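Local structure of FMN-dependent nitronate monooxygenase (Shewanella oneidensis, 5LSM) at residues R254-S259 and R277-R282. The protein binds FMN and probably uses it, with molecular oxygen, to oxidise propionate 3-nitronate to 3-oxopropanoate, a detoxifying reaction. Residues are numbered along the deposited sequence; the frame is centred on the assembly and turned at random.
Sequences REALQS and RGIVNR
Ile279 reaches across to Ala256 and Leu257 with a single long branch. Its side chain leaves CA toward the helix and forks at CB: CG1, anti to the carbonyl carbon (chi1 -64°), leads on to the helix, while CG2 is turned aside. An extended second torsion (chi2 159°) then carries CD1 to the helix surface. There Ile279 CD1 meets Ala256 CB at 3.8 Å. The same Ile279 CD1 lies 3.9 Å from the backbone N of Leu257. Isoleucine suits the strand because its CG1-CD1 arm spans the gap, and alanine the facing position because its short side chain lets that methyl approach the helix backbone. Leu257 starts out pointing away, yet its forked end brings CD2 back beside Ile279 CD1. No hydrogen bond joins the segments; the side chains meet by van der Waals contact in a buried place. Nearby, Ser259 OG donates to Ala256 O (2.6 Å) on a lone pair in the carbonyl plane. Helix 251-258 thus packs against strand 276-279, the central strand of a small antiparallel sheet beside the parallel TIM-type barrel; Ala256 also touches Trp317 and Leu257 touches Cys324, both in loops, with the Leu257 side chain about 8 Å from the bound FMN.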
ATOM      1  N   ARG A 254      23.133   6.545   0.873  1.00 33.34           N
ATOM      2  CA  ARG A 254      22.942   7.160   2.206  1.00 34.65           C
ATOM      3  C   ARG A 254      22.382   8.602   2.167  1.00 35.48           C
ATOM      4  O   ARG A 254      21.568   9.000   3.023  1.00 31.11           O
ATOM      5  CB  ARG A 254      24.257   7.152   2.980  1.00 33.79           C
ATOM      6  CG  ARG A 254      24.687   5.779   3.459  1.00 37.96           C
ATOM      7  CD  ARG A 254      26.054   5.814   4.135  1.00 42.67           C
ATOM      8  NE  ARG A 254      26.333   4.568   4.850  1.00 51.68           N
ATOM      9  CZ  ARG A 254      25.906   4.286   6.083  1.00 61.91           C
ATOM     10  NH1 ARG A 254      25.202   5.176   6.781  1.00 63.65           N
ATOM     11  NH2 ARG A 254      26.182   3.105   6.622  1.00 66.10           N
ATOM     12  N   GLU A 255      22.855   9.388   1.204  1.00 37.90           N
ATOM     13  CA  GLU A 255      22.488  10.803   1.103  1.00 43.38           C
ATOM     14  C   GLU A 255      21.048  10.949   0.634  1.00 42.62           C
ATOM     15  O   GLU A 255      20.323  11.846   1.066  1.00 40.48           O
ATOM     16  CB  GLU A 255      23.415  11.509   0.113  1.00 51.78           C
ATOM     17  CG  GLU A 255      23.168  13.009  -0.021  1.00 62.94           C
ATOM     18  CD  GLU A 255      24.452  13.826  -0.048  1.00 73.77           C
ATOM     19  OE1 GLU A 255      25.549  13.234   0.074  1.00 86.35           O
ATOM     20  OE2 GLU A 255      24.363  15.066  -0.175  1.00 65.98           O
ATOM     21  N   ALA A 256      20.656  10.070  -0.280  1.00 40.40           N
ATOM     22  CA  ALA A 256      19.311  10.063  -0.808  1.00 35.78           C
ATOM     23  C   ALA A 256      18.323   9.698   0.295  1.00 37.02           C
ATOM     24  O   ALA A 256      17.343  10.411   0.508  1.00 31.84           O
ATOM     25  CB  ALA A 256      19.212   9.090  -1.976  1.00 32.48           C
ATOM     26  N   LEU A 257      18.620   8.634   1.046  1.00 36.44           N
ATOM     27  CA  LEU A 257      17.766   8.236   2.182  1.00 37.34           C
ATOM     28  C   LEU A 257      17.487   9.373   3.177  1.00 35.05           C
ATOM     29  O   LEU A 257      16.451   9.373   3.838  1.00 42.39           O
ATOM     30  CB  LEU A 257      18.390   7.071   2.939  1.00 34.14           C
ATOM     31  CG  LEU A 257      18.431   5.733   2.214  1.00 35.24           C
ATOM     32  CD1 LEU A 257      19.513   4.843   2.822  1.00 32.83           C
ATOM     33  CD2 LEU A 257      17.068   5.058   2.244  1.00 33.38           C
ATOM     34  N   GLN A 258      18.441  10.281   3.346  1.00 36.35           N
ATOM     35  CA  GLN A 258      18.341  11.324   4.385  1.00 43.73           C
ATOM     36  C   GLN A 258      17.688  12.598   3.849  1.00 43.86           C
ATOM     37  O   GLN A 258      17.156  13.399   4.612  1.00 50.17           O
ATOM     38  CB  GLN A 258      19.728  11.655   4.958  1.00 42.09           C
ATOM     39  CG  GLN A 258      20.167  10.705   6.058  1.00 47.85           C
ATOM     40  CD  GLN A 258      21.672  10.624   6.211  1.00 50.12           C
ATOM     41  OE1 GLN A 258      22.402  10.449   5.235  1.00 59.68           O
ATOM     42  NE2 GLN A 258      22.142  10.717   7.442  1.00 54.73           N
ATOM     43  N   SER A 259      17.713  12.765   2.534  1.00 42.43           N
ATOM     44  CA  SER A 259      17.019  13.867   1.880  1.00 44.09           C
ATOM     45  C   SER A 259      15.496  13.710   1.924  1.00 40.91           C
ATOM     46  O   SER A 259      14.978  12.640   2.230  1.00 42.10           O
ATOM     47  CB  SER A 259      17.462  13.952   0.426  1.00 43.24           C
ATOM     48  OG  SER A 259      16.933  12.863  -0.308  1.00 55.56           O
ATOM     49  N   ARG A 277      11.059  -1.314  -5.594  1.00 25.06           N
ATOM     50  CA  ARG A 277      10.753   0.010  -5.038  1.00 27.81           C
ATOM     51  C   ARG A 277      12.031   0.749  -4.677  1.00 29.05           C
ATOM     52  O   ARG A 277      12.857   0.255  -3.889  1.00 21.99           O
ATOM     53  CB  ARG A 277       9.844  -0.088  -3.802  1.00 28.82           C
ATOM     54  CG  ARG A 277       9.456   1.271  -3.209  1.00 30.48           C
ATOM     55  CD  ARG A 277       8.525   1.159  -1.984  1.00 27.68           C
ATOM     56  NE  ARG A 277       7.202   0.655  -2.364  1.00 29.46           N
ATOM     57  CZ  ARG A 277       6.273   1.352  -3.027  1.00 26.25           C
ATOM     58  NH1 ARG A 277       6.454   2.630  -3.315  1.00 27.47           N
ATOM     59  NH2 ARG A 277       5.154   0.763  -3.398  1.00 25.99           N
ATOM     60  N   GLY A 278      12.174   1.954  -5.223  1.00 28.26           N
ATOM     61  CA  GLY A 278      13.321   2.791  -4.908  1.00 25.22           C
ATOM     62  C   GLY A 278      12.985   4.263  -4.936  1.00 23.91           C
ATOM     63  O   GLY A 278      12.031   4.656  -5.559  1.00 22.27           O
ATOM     64  N   ILE A 279      13.781   5.073  -4.242  1.00 23.60           N
ATOM     65  CA  ILE A 279      13.627   6.514  -4.287  1.00 26.60           C
ATOM     66  C   ILE A 279      13.582   6.986  -5.743  1.00 29.22           C
ATOM     67  O   ILE A 279      14.300   6.449  -6.584  1.00 32.69           O
ATOM     68  CB  ILE A 279      14.764   7.221  -3.537  1.00 27.39           C
ATOM     69  CG1 ILE A 279      14.705   6.871  -2.048  1.00 28.03           C
ATOM     70  CG2 ILE A 279      14.638   8.731  -3.699  1.00 27.28           C
ATOM     71  CD1 ILE A 279      16.004   7.069  -1.324  1.00 28.81           C
ATOM     72  N   VAL A 280      12.660   7.903  -6.051  1.00 30.59           N
ATOM     73  CA  VAL A 280      12.382   8.294  -7.441  1.00 32.75           C
ATOM     74  C   VAL A 280      13.501   9.194  -7.922  1.00 33.16           C
ATOM     75  O   VAL A 280      13.846  10.159  -7.243  1.00 33.13           O
ATOM     76  CB  VAL A 280      11.019   9.025  -7.591  1.00 34.97           C
ATOM     77  CG1 VAL A 280      10.925   9.767  -8.922  1.00 31.92           C
ATOM     78  CG2 VAL A 280       9.863   8.037  -7.458  1.00 35.35           C
ATOM     79  N   ASN A 281      14.092   8.839  -9.065  1.00 29.88           N
ATOM     80  CA  ASN A 281      15.160   9.627  -9.667  1.00 29.20           C
ATOM     81  C   ASN A 281      14.868  10.000 -11.135  1.00 36.48           C
ATOM     82  O   ASN A 281      13.775   9.723 -11.649  1.00 38.81           O
ATOM     83  CB  ASN A 281      16.525   8.926  -9.506  1.00 28.19           C
ATOM     84  CG  ASN A 281      16.548   7.486 -10.038  1.00 25.34           C
ATOM     85  OD1 ASN A 281      15.887   7.143 -10.990  1.00 25.40           O
ATOM     86  ND2 ASN A 281      17.397   6.675  -9.458  1.00 29.76           N
ATOM     87  N   ARG A 282      15.800  10.718 -11.767  1.00 38.46           N
ATOM     88  CA  ARG A 282      15.593  11.245 -13.118  1.00 40.05           C
ATOM     89  C   ARG A 282      15.281  10.108 -14.086  1.00 43.00           C
ATOM     90  O   ARG A 282      14.354  10.203 -14.910  1.00 43.86           O
ATOM     91  CB  ARG A 282      16.848  12.003 -13.591  1.00 42.95           C
ATOM     92  CG  ARG A 282      16.784  12.547 -15.024  1.00 40.59           C
ATOM     93  CD  ARG A 282      18.160  13.027 -15.478  1.00 41.59           C
ATOM     94  NE  ARG A 282      18.243  13.278 -16.917  1.00 46.18           N
ATOM     95  CZ  ARG A 282      19.390  13.399 -17.593  1.00 49.08           C
ATOM     96  NH1 ARG A 282      20.556  13.301 -16.963  1.00 43.00           N
ATOM     97  NH2 ARG A 282      19.376  13.580 -18.914  1.00 43.62           N
TER